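Local coordinates for protein putative fimbrium anchoring subunit Fim4B (Bacteroides ovatus, PDB 5CAG) that is a putative anchoring subunit of a fimbrium, a member of the FimB/Mfa2 family predicted to be a lipoprotein of the outer membrane, at residues Leu117-Ile122 with Glu141-Lys146; Ser148-Ala153 with Lys197-Phe202; Gly168-Tyr173 with Phe205-Glu210; Ile232-Phe237 with Val244-Ile249. One frame throughout, in Å; residues are numbered along the deposited sequence.

Contact 1: residues Leu117-Ile122 with Glu141-Lys146. With SO4 (sulfate ion), chain D.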
loop_
_atom_site.group_PDB
_atom_site.type_symbol
_atom_site.label_atom_id
_atom_site.label_comp_id
_atom_site.label_asym_id
_atom_site.label_seq_id
_atom_site.Cartn_x
_atom_site.Cartn_y
_atom_site.Cartn_z
ATOM N N LEU A 117 -2.653 4.013 -3.313
ATOM C CA LEU A 117 -1.369 4.729 -3.323
ATOM C C LEU A 117 -0.735 4.573 -4.698
ATOM O O LEU A 117 -0.754 3.470 -5.276
ATOM C CB LEU A 117 -0.415 4.257 -2.215
ATOM C CG LEU A 117 0.880 5.018 -2.041
ATOM C CD1 LEU A 117 0.669 6.416 -1.432
ATOM C CD2 LEU A 117 1.793 4.241 -1.205
ATOM N N TYR A 118 -0.263 5.716 -5.243
ATOM C CA TYR A 118 0.375 5.818 -6.549
ATOM C C TYR A 118 1.773 6.326 -6.341
ATOM O O TYR A 118 1.962 7.341 -5.678
ATOM C CB TYR A 118 -0.424 6.710 -7.497
ATOM C CG TYR A 118 -1.875 6.310 -7.583
ATOM C CD1 TYR A 118 -2.279 5.229 -8.362
ATOM C CD2 TYR A 118 -2.846 6.990 -6.857
ATOM C CE1 TYR A 118 -3.621 4.849 -8.428
ATOM C CE2 TYR A 118 -4.184 6.605 -6.896
ATOM C CZ TYR A 118 -4.571 5.538 -7.683
ATOM O OH TYR A 118 -5.908 5.208 -7.707
ATOM N N VAL A 119 2.761 5.561 -6.780
ATOM C CA VAL A 119 4.145 5.918 -6.526
ATOM C C VAL A 119 4.964 5.904 -7.810
ATOM O O VAL A 119 4.726 5.099 -8.715
ATOM C CB VAL A 119 4.760 4.964 -5.445
ATOM C CG1 VAL A 119 6.286 5.075 -5.350
ATOM C CG2 VAL A 119 4.142 5.211 -4.082
ATOM N N LEU A 120 5.942 6.819 -7.847
ATOM C CA LEU A 120 7.039 6.896 -8.792
ATOM C C LEU A 120 8.309 7.095 -7.980
ATOM O O LEU A 120 8.357 8.001 -7.135
ATOM C CB LEU A 120 6.885 7.985 -9.857
ATOM C CG LEU A 120 8.166 8.251 -10.662
ATOM C CD1 LEU A 120 8.493 7.098 -11.580
ATOM C CD2 LEU A 120 8.084 9.529 -11.416
ATOM N N ASN A 121 9.311 6.231 -8.184
ATOM C CA ASN A 121 10.585 6.406 -7.491
ATOM C C ASN A 121 11.732 6.150 -8.465
ATOM O O ASN A 121 11.791 5.089 -9.109
ATOM C CB ASN A 121 10.706 5.572 -6.221
ATOM C CG ASN A 121 10.803 4.097 -6.430
ATOM O OD1 ASN A 121 9.809 3.409 -6.712
ATOM N ND2 ASN A 121 12.005 3.587 -6.248
ATOM N N ILE A 122 12.577 7.188 -8.646
ATOM C CA ILE A 122 13.749 7.178 -9.525
ATOM C C ILE A 122 14.961 7.163 -8.611
ATOM O O ILE A 122 15.073 8.066 -7.773
ATOM C CB ILE A 122 13.742 8.403 -10.476
ATOM C CG1 ILE A 122 12.452 8.477 -11.303
ATOM C CG2 ILE A 122 14.976 8.407 -11.364
ATOM C CD1 ILE A 122 12.082 9.874 -11.769
ATOM N N GLU A 141 2.548 4.773 -10.491
ATOM C CA GLU A 141 2.181 3.361 -10.491
ATOM C C GLU A 141 1.302 3.007 -9.281
ATOM O O GLU A 141 1.628 3.405 -8.163
ATOM C CB GLU A 141 3.454 2.494 -10.524
ATOM C CG GLU A 141 3.258 1.057 -10.082
ATOM C CD GLU A 141 4.509 0.221 -9.944
ATOM O OE1 GLU A 141 5.619 0.780 -9.769
ATOM O OE2 GLU A 141 4.354 -1.019 -9.931
ATOM N N SER A 142 0.203 2.231 -9.501
ATOM C CA SER A 142 -0.622 1.802 -8.386
ATOM C C SER A 142 0.113 0.705 -7.661
ATOM O O SER A 142 0.342 -0.353 -8.236
ATOM C CB SER A 142 -2.003 1.352 -8.829
ATOM O OG SER A 142 -2.752 1.142 -7.640
ATOM N N VAL A 143 0.563 0.984 -6.429
ATOM C CA VAL A 143 1.336 0.018 -5.643
ATOM C C VAL A 143 0.457 -0.746 -4.631
ATOM O O VAL A 143 0.984 -1.442 -3.775
ATOM C CB VAL A 143 2.517 0.713 -4.955
ATOM C CG1 VAL A 143 3.517 1.210 -5.986
ATOM C CG2 VAL A 143 2.039 1.855 -4.072
ATOM N N VAL A 144 -0.872 -0.639 -4.746
ATOM C CA VAL A 144 -1.790 -1.359 -3.863
ATOM C C VAL A 144 -2.588 -2.362 -4.685
ATOM O O VAL A 144 -3.299 -1.952 -5.603
ATOM C CB VAL A 144 -2.730 -0.415 -3.093
ATOM C CG1 VAL A 144 -3.730 -1.218 -2.275
ATOM C CG2 VAL A 144 -1.957 0.548 -2.212
ATOM N N LYS A 145 -2.465 -3.668 -4.356
ATOM C CA LYS A 145 -3.187 -4.774 -5.009
ATOM C C LYS A 145 -4.525 -5.013 -4.280
ATOM O O LYS A 145 -4.542 -5.014 -3.050
ATOM C CB LYS A 145 -2.341 -6.086 -5.030
ATOM C CG LYS A 145 -1.128 -6.145 -5.999
ATOM C CD LYS A 145 -0.616 -7.607 -6.258
ATOM C CE LYS A 145 0.450 -7.806 -7.363
ATOM N NZ LYS A 145 1.868 -8.030 -6.865
ATOM N N LYS A 146 -5.642 -5.171 -5.026
ATOM C CA LYS A 146 -6.951 -5.511 -4.449
ATOM C C LYS A 146 -7.145 -7.033 -4.495
ATOM O O LYS A 146 -6.788 -7.677 -5.489
ATOM C CB LYS A 146 -8.116 -4.855 -5.197
ATOM C CG LYS A 146 -8.140 -3.345 -5.291
ATOM C CD LYS A 146 -9.179 -2.954 -6.353
ATOM C CE LYS A 146 -9.261 -1.478 -6.659
ATOM N NZ LYS A 146 -9.903 -1.217 -7.984
HETATM S S SO4 D . -8.978 2.688 -9.180
HETATM O O1 SO4 D . -9.621 3.123 -7.933
HETATM O O2 SO4 D . -9.413 3.528 -10.291
HETATM O O3 SO4 D . -7.520 2.771 -9.029
HETATM O O4 SO4 D . -9.361 1.311 -9.478
#
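The beta hairpin of strands 118-127 and 134-154 supplies this contact, where its antiparallel pairing runs out. Val-119 and Glu-141 form a hydrogen-bonded pair: Val-119 N donates to Glu-141 O at 2.8 Å, in the carbonyl plane on a lone pair, whereas Glu-141 N reaches Val-119 O at 2.8 Å from above the carbonyl plane. One step on, Val-143 N still gives a bond of 3.0 Å to Leu-117 O. Tyr-118 and Ser-142 make the non-hydrogen-bonded pair between these, and the tyrosine CD1 lies 3.8 Å from Ser-142 CA. At Val-143 the longer strand is interrupted, and the valine CG2, lodged between its own N and C, meets Leu-117 CD2 at 3.7 Å and Val-119 CG2 at 4.0 Å. Val-144 CG2, next along the chain, also touches Leu-117 CB. With CG beside its backbone N (chi1 -52°), Tyr-118 carries its OH to a sulfate, a weak bond of 3.2 Å to O3; Trp-26 meets the ring edge-to-face. Lys-146 NZ holds O4 of the same ion, probably from the crystallisation liquor, at 3.0 Å, and Thr-30 OG1 also hydrogen-bonds to it. The Glu-141 carboxylate turns to Lys-206 and Glu-210 N.

Contact 2: residues Ser148-Ala153 with Lys197-Phe202. With SO4 (sulfate ion), chain J.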
loop_
_atom_site.group_PDB
_atom_site.type_symbol
_atom_site.label_atom_id
_atom_site.label_comp_id
_atom_site.label_asym_id
_atom_site.label_seq_id
_atom_site.Cartn_x
_atom_site.Cartn_y
_atom_site.Cartn_z
ATOM N N SER A 148 -10.132 -10.318 -3.277
ATOM C CA SER A 148 -11.482 -10.707 -2.889
ATOM C C SER A 148 -11.539 -12.226 -2.845
ATOM O O SER A 148 -10.775 -12.883 -3.553
ATOM C CB SER A 148 -12.527 -10.147 -3.856
ATOM O OG SER A 148 -12.511 -10.757 -5.141
ATOM N N PHE A 149 -12.425 -12.792 -2.026
ATOM C CA PHE A 149 -12.618 -14.239 -1.972
ATOM C C PHE A 149 -13.997 -14.559 -1.430
ATOM O O PHE A 149 -14.692 -13.692 -0.881
ATOM C CB PHE A 149 -11.538 -14.935 -1.124
ATOM C CG PHE A 149 -11.681 -14.705 0.364
ATOM C CD1 PHE A 149 -12.469 -15.545 1.144
ATOM C CD2 PHE A 149 -11.046 -13.637 0.983
ATOM C CE1 PHE A 149 -12.635 -15.307 2.506
ATOM C CE2 PHE A 149 -11.190 -13.425 2.357
ATOM C CZ PHE A 149 -11.991 -14.256 3.104
ATOM N N ALA A 150 -14.375 -15.820 -1.569
ATOM C CA ALA A 150 -15.607 -16.351 -1.023
ATOM C C ALA A 150 -15.341 -17.777 -0.547
ATOM O O ALA A 150 -14.634 -18.524 -1.227
ATOM C CB ALA A 150 -16.720 -16.305 -2.055
ATOM N N VAL A 151 -15.790 -18.118 0.665
ATOM C CA VAL A 151 -15.578 -19.466 1.149
ATOM C C VAL A 151 -16.870 -19.957 1.796
ATOM O O VAL A 151 -17.604 -19.202 2.435
ATOM C CB VAL A 151 -14.333 -19.617 2.043
ATOM C CG1 VAL A 151 -14.431 -18.779 3.297
ATOM C CG2 VAL A 151 -14.063 -21.072 2.386
ATOM N N GLU A 152 -17.173 -21.215 1.543
ATOM C CA GLU A 152 -18.362 -21.867 2.041
ATOM C C GLU A 152 -18.194 -22.201 3.525
ATOM O O GLU A 152 -17.151 -22.741 3.901
ATOM C CB GLU A 152 -18.566 -23.121 1.204
ATOM C CG GLU A 152 -19.992 -23.592 1.070
ATOM C CD GLU A 152 -20.042 -24.838 0.215
ATOM O OE1 GLU A 152 -19.831 -24.714 -1.015
ATOM O OE2 GLU A 152 -20.200 -25.944 0.785
ATOM N N ALA A 153 -19.201 -21.863 4.372
ATOM C CA ALA A 153 -19.173 -22.137 5.815
ATOM C C ALA A 153 -20.563 -22.535 6.385
ATOM O O ALA A 153 -21.565 -21.816 6.220
ATOM C CB ALA A 153 -18.621 -20.948 6.561
ATOM N N LYS A 197 -22.203 -19.104 2.615
ATOM C CA LYS A 197 -20.947 -18.502 2.147
ATOM C C LYS A 197 -20.545 -17.327 2.995
ATOM O O LYS A 197 -21.385 -16.755 3.686
ATOM C CB LYS A 197 -21.113 -17.989 0.688
ATOM C CG LYS A 197 -20.542 -18.918 -0.375
ATOM C CD LYS A 197 -20.961 -18.542 -1.805
ATOM C CE LYS A 197 -20.706 -19.710 -2.742
ATOM N NZ LYS A 197 -21.387 -19.542 -4.051
ATOM N N VAL A 198 -19.270 -16.915 2.894
ATOM C CA VAL A 198 -18.732 -15.693 3.494
ATOM C C VAL A 198 -17.884 -15.033 2.422
ATOM O O VAL A 198 -17.097 -15.704 1.751
ATOM C CB VAL A 198 -18.021 -15.778 4.859
ATOM C CG1 VAL A 198 -18.989 -16.145 5.967
ATOM C CG2 VAL A 198 -16.816 -16.687 4.846
ATOM N N THR A 199 -18.118 -13.740 2.194
ATOM C CA THR A 199 -17.450 -12.990 1.146
ATOM C C THR A 199 -16.668 -11.849 1.771
ATOM O O THR A 199 -17.168 -11.213 2.680
ATOM C CB THR A 199 -18.527 -12.535 0.164
ATOM O OG1 THR A 199 -18.981 -13.676 -0.575
ATOM C CG2 THR A 199 -18.038 -11.469 -0.796
ATOM N N ALA A 200 -15.442 -11.608 1.323
ATOM C CA ALA A 200 -14.641 -10.518 1.864
ATOM C C ALA A 200 -13.749 -9.894 0.794
ATOM O O ALA A 200 -13.472 -10.509 -0.242
ATOM C CB ALA A 200 -13.804 -10.996 3.034
ATOM N N PHE A 201 -13.368 -8.630 1.031
ATOM C CA PHE A 201 -12.534 -7.817 0.148
ATOM C C PHE A 201 -11.450 -7.181 0.969
ATOM O O PHE A 201 -11.738 -6.695 2.071
ATOM C CB PHE A 201 -13.381 -6.725 -0.527
ATOM C CG PHE A 201 -14.434 -7.236 -1.480
ATOM C CD1 PHE A 201 -15.636 -7.759 -1.006
ATOM C CD2 PHE A 201 -14.240 -7.174 -2.856
ATOM C CE1 PHE A 201 -16.597 -8.272 -1.893
ATOM C CE2 PHE A 201 -15.212 -7.677 -3.744
ATOM C CZ PHE A 201 -16.385 -8.214 -3.256
ATOM N N PHE A 202 -10.214 -7.170 0.464
ATOM C CA PHE A 202 -9.108 -6.553 1.179
ATOM C C PHE A 202 -8.034 -6.107 0.196
ATOM O O PHE A 202 -8.138 -6.378 -1.000
ATOM C CB PHE A 202 -8.544 -7.486 2.263
ATOM C CG PHE A 202 -7.880 -8.733 1.762
ATOM C CD1 PHE A 202 -8.623 -9.884 1.513
ATOM C CD2 PHE A 202 -6.512 -8.771 1.550
ATOM C CE1 PHE A 202 -8.012 -11.045 1.040
ATOM C CE2 PHE A 202 -5.903 -9.928 1.068
ATOM C CZ PHE A 202 -6.657 -11.061 0.825
HETATM S S SO4 J . -25.412 -17.457 0.515
HETATM O O1 SO4 J . -26.218 -16.305 0.972
HETATM O O2 SO4 J . -26.266 -18.634 0.292
HETATM O O3 SO4 J . -24.683 -17.110 -0.716
HETATM O O4 SO4 J . -24.432 -17.821 1.520
#
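Four backbone hydrogen bonds hold Ser-148 to Ala-153 against Lys-197 to Phe-202, in two reciprocal pairs. Phe-149 N donates to Ala-200 O at 3.1 Å and Ala-200 N returns to Phe-149 O at 3.1 Å; Val-151 N then reaches Val-198 O at 3.0 Å, and Val-198 N reaches Val-151 O at 2.9 Å. All four donors lie in the plane of the carbonyl they address. The last bond is the most bent, 143° at the hydrogen. Each of these carbonyls also receives a CA-H from the opposite strand, as Val-198 O does from Ala-150 CA at 3.2 Å. The pairing joins strands 134-154 and 197-205 antiparallel, at 161° between their directions, consistent with the transthyretin-like beta sandwich expected of this fimbrillin-superfamily protein. Other backbone bonds lead outward: Ala-150 to Pro-273 and Ile-275, Ser-148 to Leu-258, Ala-153 to Asn-196, and Thr-199 to Lys-192 of the next strand. At the strand start, Lys-197 N gives its hydrogen, at 2.8 Å, to O4 of a sulfate, probably from the crystallisation liquor, which Asp-195 and Asn-196 also grip through backbone N.

The face bearing Phe-149, Val-151, Val-198 and Ala-200 is apolar. The Phe-149 chi1 of 72° swings its ring toward Ala-200, with CE2 3.6 Å from Ala-200 CB, and brings CD2 to the ring edge of Phe-202. Val-151 CG1 and Val-198 CG2 lie side by side, 3.5 Å apart. On the opposite face, Ser-148 CB rests by CD2 of Phe-201.

Contact 3: residues Gly168-Tyr173 with Phe205-Glu210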
loop_
_atom_site.group_PDB
_atom_site.type_symbol
_atom_site.label_atom_id
_atom_site.label_comp_id
_atom_site.label_asym_id
_atom_site.label_seq_id
_atom_site.Cartn_x
_atom_site.Cartn_y
_atom_site.Cartn_z
ATOM N N GLY A 168 1.175 -12.239 6.239
ATOM C CA GLY A 168 2.146 -12.558 5.198
ATOM C C GLY A 168 2.195 -11.635 3.999
ATOM O O GLY A 168 3.054 -11.816 3.137
ATOM N N LEU A 169 1.273 -10.663 3.903
ATOM C CA LEU A 169 1.282 -9.739 2.767
ATOM C C LEU A 169 1.984 -8.451 3.165
ATOM O O LEU A 169 2.278 -8.262 4.336
ATOM C CB LEU A 169 -0.129 -9.466 2.226
ATOM C CG LEU A 169 -0.896 -10.649 1.648
ATOM C CD1 LEU A 169 -2.260 -10.214 1.190
ATOM C CD2 LEU A 169 -0.200 -11.245 0.513
ATOM N N SER A 170 2.302 -7.594 2.192
ATOM C CA SER A 170 3.009 -6.342 2.455
ATOM C C SER A 170 2.005 -5.292 2.947
ATOM O O SER A 170 1.117 -4.862 2.202
ATOM C CB SER A 170 3.770 -5.878 1.213
ATOM O OG SER A 170 4.454 -6.958 0.593
ATOM N N ASP A 171 2.110 -4.939 4.233
ATOM C CA ASP A 171 1.218 -3.970 4.867
ATOM C C ASP A 171 1.905 -2.606 4.934
ATOM O O ASP A 171 1.311 -1.626 5.397
ATOM C CB ASP A 171 0.785 -4.471 6.262
ATOM C CG ASP A 171 1.933 -4.858 7.165
ATOM O OD1 ASP A 171 2.515 -3.951 7.793
ATOM O OD2 ASP A 171 2.246 -6.079 7.244
ATOM N N CYS A 172 3.168 -2.564 4.466
ATOM C CA CYS A 172 4.029 -1.388 4.362
ATOM C C CYS A 172 4.701 -1.341 3.017
ATOM O O CYS A 172 4.936 -2.385 2.421
ATOM C CB CYS A 172 5.057 -1.394 5.468
ATOM S SG CYS A 172 4.342 -1.162 7.087
ATOM N N TYR A 173 5.020 -0.144 2.526
ATOM C CA TYR A 173 5.686 -0.022 1.242
ATOM C C TYR A 173 6.790 1.014 1.374
ATOM O O TYR A 173 6.526 2.141 1.793
ATOM C CB TYR A 173 4.681 0.305 0.116
ATOM C CG TYR A 173 5.281 0.373 -1.274
ATOM C CD1 TYR A 173 5.513 -0.787 -2.020
ATOM C CD2 TYR A 173 5.582 1.597 -1.863
ATOM C CE1 TYR A 173 6.048 -0.725 -3.311
ATOM C CE2 TYR A 173 6.124 1.670 -3.148
ATOM C CZ TYR A 173 6.355 0.508 -3.874
ATOM O OH TYR A 173 6.926 0.629 -5.132
ATOM N N PHE A 205 -0.033 -3.924 -0.154
ATOM C CA PHE A 205 0.943 -3.329 -1.051
ATOM C C PHE A 205 1.558 -4.404 -1.925
ATOM O O PHE A 205 1.609 -5.581 -1.526
ATOM C CB PHE A 205 2.041 -2.585 -0.268
ATOM C CG PHE A 205 1.560 -1.311 0.388
ATOM C CD1 PHE A 205 1.156 -0.219 -0.379
ATOM C CD2 PHE A 205 1.475 -1.210 1.770
ATOM C CE1 PHE A 205 0.677 0.953 0.233
ATOM C CE2 PHE A 205 0.996 -0.039 2.375
ATOM C CZ PHE A 205 0.611 1.036 1.601
ATOM N N LYS A 206 2.004 -4.005 -3.140
ATOM C CA LYS A 206 2.740 -4.872 -4.079
ATOM C C LYS A 206 4.028 -5.342 -3.391
ATOM O O LYS A 206 4.616 -4.572 -2.614
ATOM C CB LYS A 206 3.094 -4.104 -5.369
ATOM C CG LYS A 206 2.032 -4.084 -6.439
ATOM C CD LYS A 206 2.570 -3.444 -7.722
ATOM C CE LYS A 206 1.508 -3.406 -8.800
ATOM N NZ LYS A 206 1.813 -2.424 -9.867
ATOM N N GLN A 207 4.464 -6.583 -3.639
ATOM C CA GLN A 207 5.709 -7.057 -3.017
ATOM C C GLN A 207 6.886 -6.250 -3.568
ATOM O O GLN A 207 7.810 -5.883 -2.825
ATOM C CB GLN A 207 5.905 -8.558 -3.261
ATOM C CG GLN A 207 6.668 -9.266 -2.161
ATOM C CD GLN A 207 6.956 -10.681 -2.575
ATOM O OE1 GLN A 207 7.988 -10.962 -3.186
ATOM N NE2 GLN A 207 6.020 -11.586 -2.310
ATOM N N VAL A 208 6.820 -5.966 -4.888
ATOM C CA VAL A 208 7.799 -5.185 -5.628
ATOM C C VAL A 208 7.127 -4.376 -6.719
ATOM O O VAL A 208 6.250 -4.898 -7.433
ATOM C CB VAL A 208 8.936 -6.035 -6.270
ATOM C CG1 VAL A 208 10.132 -5.153 -6.629
ATOM C CG2 VAL A 208 9.389 -7.174 -5.368
ATOM N N LYS A 209 7.622 -3.116 -6.878
ATOM C CA LYS A 209 7.426 -2.147 -7.950
ATOM C C LYS A 209 7.441 -2.927 -9.298
ATOM O O LYS A 209 8.292 -3.809 -9.522
ATOM C CB LYS A 209 8.594 -1.115 -7.852
ATOM C CG LYS A 209 9.033 -0.328 -9.105
ATOM C CD LYS A 209 10.197 0.682 -8.805
ATOM C CE LYS A 209 10.276 1.926 -9.694
ATOM N NZ LYS A 209 9.183 2.965 -9.464
ATOM N N GLU A 210 6.456 -2.658 -10.149
ATOM C CA GLU A 210 6.332 -3.321 -11.438
ATOM C C GLU A 210 6.761 -2.364 -12.552
ATOM O O GLU A 210 7.000 -2.836 -13.670
ATOM C CB GLU A 210 4.897 -3.850 -11.653
ATOM C CG GLU A 210 4.596 -5.093 -10.820
ATOM C CD GLU A 210 3.233 -5.771 -10.903
ATOM O OE1 GLU A 210 2.305 -5.221 -11.539
ATOM O OE2 GLU A 210 3.085 -6.845 -10.276
#
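The backbones of these two segments, mostly loop, run past each other with one hydrogen bond between them: Phe-205 N to Ser-170 O, 2.8 Å long, 150° at the hydrogen and in the carbonyl plane. Just beyond, Asp-171 and Cys-172 sit together opposite Val-181 as a classic bulge at the start of strand 172-174. Phe-205, its CG beside the backbone N (chi1 -71°), lays its ring against this bulge. Tyr-173 CB sits over one face, 3.7 Å from the ring centroid and 21° off the normal, a CH-pi contact. At the ring edge, CE2 approaches Asp-171 O at 3.4 Å and CD2 approaches Cys-172 N at 3.5 Å. The tyrosine CG is anti to its backbone N, which sends the ring along the 205-210 loop, obliquely beside the Phe-205 ring, until OH meets Lys-209 CB at 3.6 Å. Ser-170 CB fits against Phe-205 O, also at 3.5 Å. The charged ends leave the interface: Lys-206 NZ for Glu-141 and, weakly, Glu-210, Lys-209 NZ for Asn-121, Asp-171 for Ser-183. The single hydrogen bond is thus accompanied by van der Waals and CH-pi contact round the Phe-205 ring, whose edge lies against peptide atoms of the bulge.

Contact 4: residues Ile232-Phe237 with Val244-Ile249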
loop_
_atom_site.group_PDB
_atom_site.type_symbol
_atom_site.label_atom_id
_atom_site.label_comp_id
_atom_site.label_asym_id
_atom_site.label_seq_id
_atom_site.Cartn_x
_atom_site.Cartn_y
_atom_site.Cartn_z
ATOM N N ILE A 232 -1.472 -16.526 5.336
ATOM C CA ILE A 232 -2.552 -17.133 6.094
ATOM C C ILE A 232 -3.755 -16.196 6.299
ATOM O O ILE A 232 -3.647 -15.088 6.829
ATOM C CB ILE A 232 -2.006 -17.671 7.433
ATOM C CG1 ILE A 232 -1.143 -18.906 7.198
ATOM C CG2 ILE A 232 -3.123 -18.019 8.394
ATOM C CD1 ILE A 232 0.270 -18.630 7.225
ATOM N N LEU A 233 -4.907 -16.697 5.877
ATOM C CA LEU A 233 -6.214 -16.092 6.009
ATOM C C LEU A 233 -6.820 -16.631 7.283
ATOM O O LEU A 233 -6.782 -17.852 7.496
ATOM C CB LEU A 233 -7.062 -16.471 4.803
ATOM C CG LEU A 233 -8.075 -15.473 4.382
ATOM C CD1 LEU A 233 -8.449 -15.690 2.943
ATOM C CD2 LEU A 233 -9.295 -15.574 5.224
ATOM N N ILE A 234 -7.325 -15.726 8.165
ATOM C CA ILE A 234 -7.917 -16.109 9.453
ATOM C C ILE A 234 -9.310 -15.554 9.523
ATOM O O ILE A 234 -9.504 -14.358 9.343
ATOM C CB ILE A 234 -7.092 -15.711 10.717
ATOM C CG1 ILE A 234 -5.567 -15.987 10.579
ATOM C CG2 ILE A 234 -7.639 -16.438 11.938
ATOM C CD1 ILE A 234 -4.662 -14.738 10.035
ATOM N N LEU A 235 -10.280 -16.420 9.752
ATOM C CA LEU A 235 -11.664 -16.001 9.885
ATOM C C LEU A 235 -12.061 -16.165 11.345
ATOM O O LEU A 235 -12.057 -17.292 11.872
ATOM C CB LEU A 235 -12.573 -16.807 8.943
ATOM C CG LEU A 235 -12.343 -16.636 7.436
ATOM C CD1 LEU A 235 -13.248 -17.578 6.650
ATOM C CD2 LEU A 235 -12.553 -15.170 6.986
ATOM N N LYS A 236 -12.305 -15.028 12.028
ATOM C CA LYS A 236 -12.659 -15.026 13.447
ATOM C C LYS A 236 -14.174 -14.957 13.553
ATOM O O LYS A 236 -14.749 -13.909 13.270
ATOM C CB LYS A 236 -11.962 -13.863 14.169
ATOM C CG LYS A 236 -11.898 -13.973 15.676
ATOM C CD LYS A 236 -10.649 -13.276 16.213
ATOM C CE LYS A 236 -10.937 -12.431 17.418
ATOM N NZ LYS A 236 -10.815 -13.163 18.727
ATOM N N PHE A 237 -14.833 -16.092 13.844
ATOM C CA PHE A 237 -16.284 -16.085 13.943
ATOM C C PHE A 237 -16.680 -15.773 15.351
ATOM O O PHE A 237 -16.335 -16.537 16.255
ATOM C CB PHE A 237 -16.908 -17.418 13.505
ATOM C CG PHE A 237 -16.606 -17.830 12.087
ATOM C CD1 PHE A 237 -17.406 -17.397 11.036
ATOM C CD2 PHE A 237 -15.540 -18.679 11.805
ATOM C CE1 PHE A 237 -17.114 -17.764 9.719
ATOM C CE2 PHE A 237 -15.246 -19.043 10.491
ATOM C CZ PHE A 237 -16.033 -18.582 9.455
ATOM N N VAL A 244 -15.854 -17.425 20.568
ATOM C CA VAL A 244 -15.181 -17.273 19.294
ATOM C C VAL A 244 -14.658 -18.639 18.832
ATOM O O VAL A 244 -14.243 -19.489 19.635
ATOM C CB VAL A 244 -14.126 -16.131 19.243
ATOM C CG1 VAL A 244 -13.257 -16.083 20.483
ATOM C CG2 VAL A 244 -13.271 -16.206 17.996
ATOM N N GLN A 245 -14.799 -18.853 17.519
ATOM C CA GLN A 245 -14.354 -20.009 16.746
ATOM C C GLN A 245 -13.581 -19.461 15.557
ATOM O O GLN A 245 -14.086 -18.593 14.836
ATOM C CB GLN A 245 -15.544 -20.865 16.309
ATOM C CG GLN A 245 -15.186 -22.312 16.090
ATOM C CD GLN A 245 -16.377 -23.102 15.640
ATOM O OE1 GLN A 245 -17.307 -23.399 16.410
ATOM N NE2 GLN A 245 -16.352 -23.482 14.377
ATOM N N GLU A 246 -12.327 -19.886 15.410
ATOM C CA GLU A 246 -11.477 -19.401 14.334
ATOM C C GLU A 246 -11.230 -20.462 13.265
ATOM O O GLU A 246 -11.236 -21.669 13.539
ATOM C CB GLU A 246 -10.140 -18.934 14.904
ATOM C CG GLU A 246 -9.901 -17.449 14.770
ATOM C CD GLU A 246 -8.761 -16.939 15.628
ATOM O OE1 GLU A 246 -7.604 -17.337 15.364
ATOM O OE2 GLU A 246 -9.024 -16.158 16.573
ATOM N N ALA A 247 -11.008 -19.996 12.041
ATOM C CA ALA A 247 -10.655 -20.854 10.922
ATOM C C ALA A 247 -9.432 -20.243 10.249
ATOM O O ALA A 247 -9.441 -19.085 9.820
ATOM C CB ALA A 247 -11.823 -21.034 9.954
ATOM N N THR A 248 -8.347 -20.998 10.269
ATOM C CA THR A 248 -7.064 -20.603 9.711
ATOM C C THR A 248 -6.924 -21.327 8.351
ATOM O O THR A 248 -7.049 -22.548 8.319
ATOM C CB THR A 248 -5.960 -20.953 10.734
ATOM O OG1 THR A 248 -6.441 -20.772 12.076
ATOM C CG2 THR A 248 -4.715 -20.145 10.533
ATOM N N ILE A 249 -6.754 -20.571 7.231
ATOM C CA ILE A 249 -6.584 -21.094 5.863
ATOM C C ILE A 249 -5.271 -20.606 5.295
ATOM O O ILE A 249 -4.991 -19.413 5.347
ATOM C CB ILE A 249 -7.739 -20.701 4.920
ATOM C CG1 ILE A 249 -9.081 -21.175 5.451
ATOM C CG2 ILE A 249 -7.492 -21.210 3.495
ATOM C CD1 ILE A 249 -10.198 -20.293 5.023
#
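Side chains along this pair of strands alternate between two faces of quite different character. On one, Ile-234 and Glu-246 run alongside each other, the isoleucine CG2 3.5 Å from OE1. Lys-236 crosses Glu-246 obliquely, its CD near OE2, with NZ 4.1 Å from that oxygen: opposite charges close together but short of a salt bridge. Nearer the backbone, Lys-236 CG touches Val-244 CG2 at 3.5 Å, these two side chains also crossing obliquely. Farther along, the branch methyls Ile-232 CG2 and Thr-248 CG2 touch where their side chains cross at a slant. Behind all of this is a regular antiparallel beta hairpin, strands 232-239 and 244-250, with six backbone bonds in three reciprocal pairs. The straightest runs from Ile-249 N to Leu-233 O, 2.7 Å and 178° at the hydrogen, nearly along the C=O axis.

On the second face, Phe-237 has CG beside its backbone N (chi1 -59°), which turns the ring edge toward the partner strand: CD2 comes to 3.4 Å from Gln-245 O, and CE2 to 4.0 Å from Ala-247 CB, both close to the ring plane. Leu-235 and Ile-249 touch more loosely, CD1 to CD1. Ile-283 touches Phe-237, Ala-247 and Ile-249, while Phe-149 packs on Leu-233 and Leu-235. The Gln-245 amide reaches Glu-284 O and Asp-286 N.

Strand 134-154 ties contacts 1 and 2 together: it pairs with 118-127 in the first and with 197-205 in the second, their centres about 26 Å apart. Contact 3 lies about 10 Å from contact 1, centre to centre, and touches it directly, with Val-143 O 2.8 Å from Lys-206 N and Val-143 CG1 3.6 Å from Tyr-173 OH. Contacts 2 and 4, about 12 Å between centres, meet through apolar side chains, Val-151 CG1 lying 3.8 Å from Leu-235 CD1. Leu-169 CD1 against Phe-202 CE2 joins contacts 2 and 3. Contacts 1 and 4 do not touch, their nearest atoms about 11 Å apart. The two sulfates belong to contacts 1 and 2.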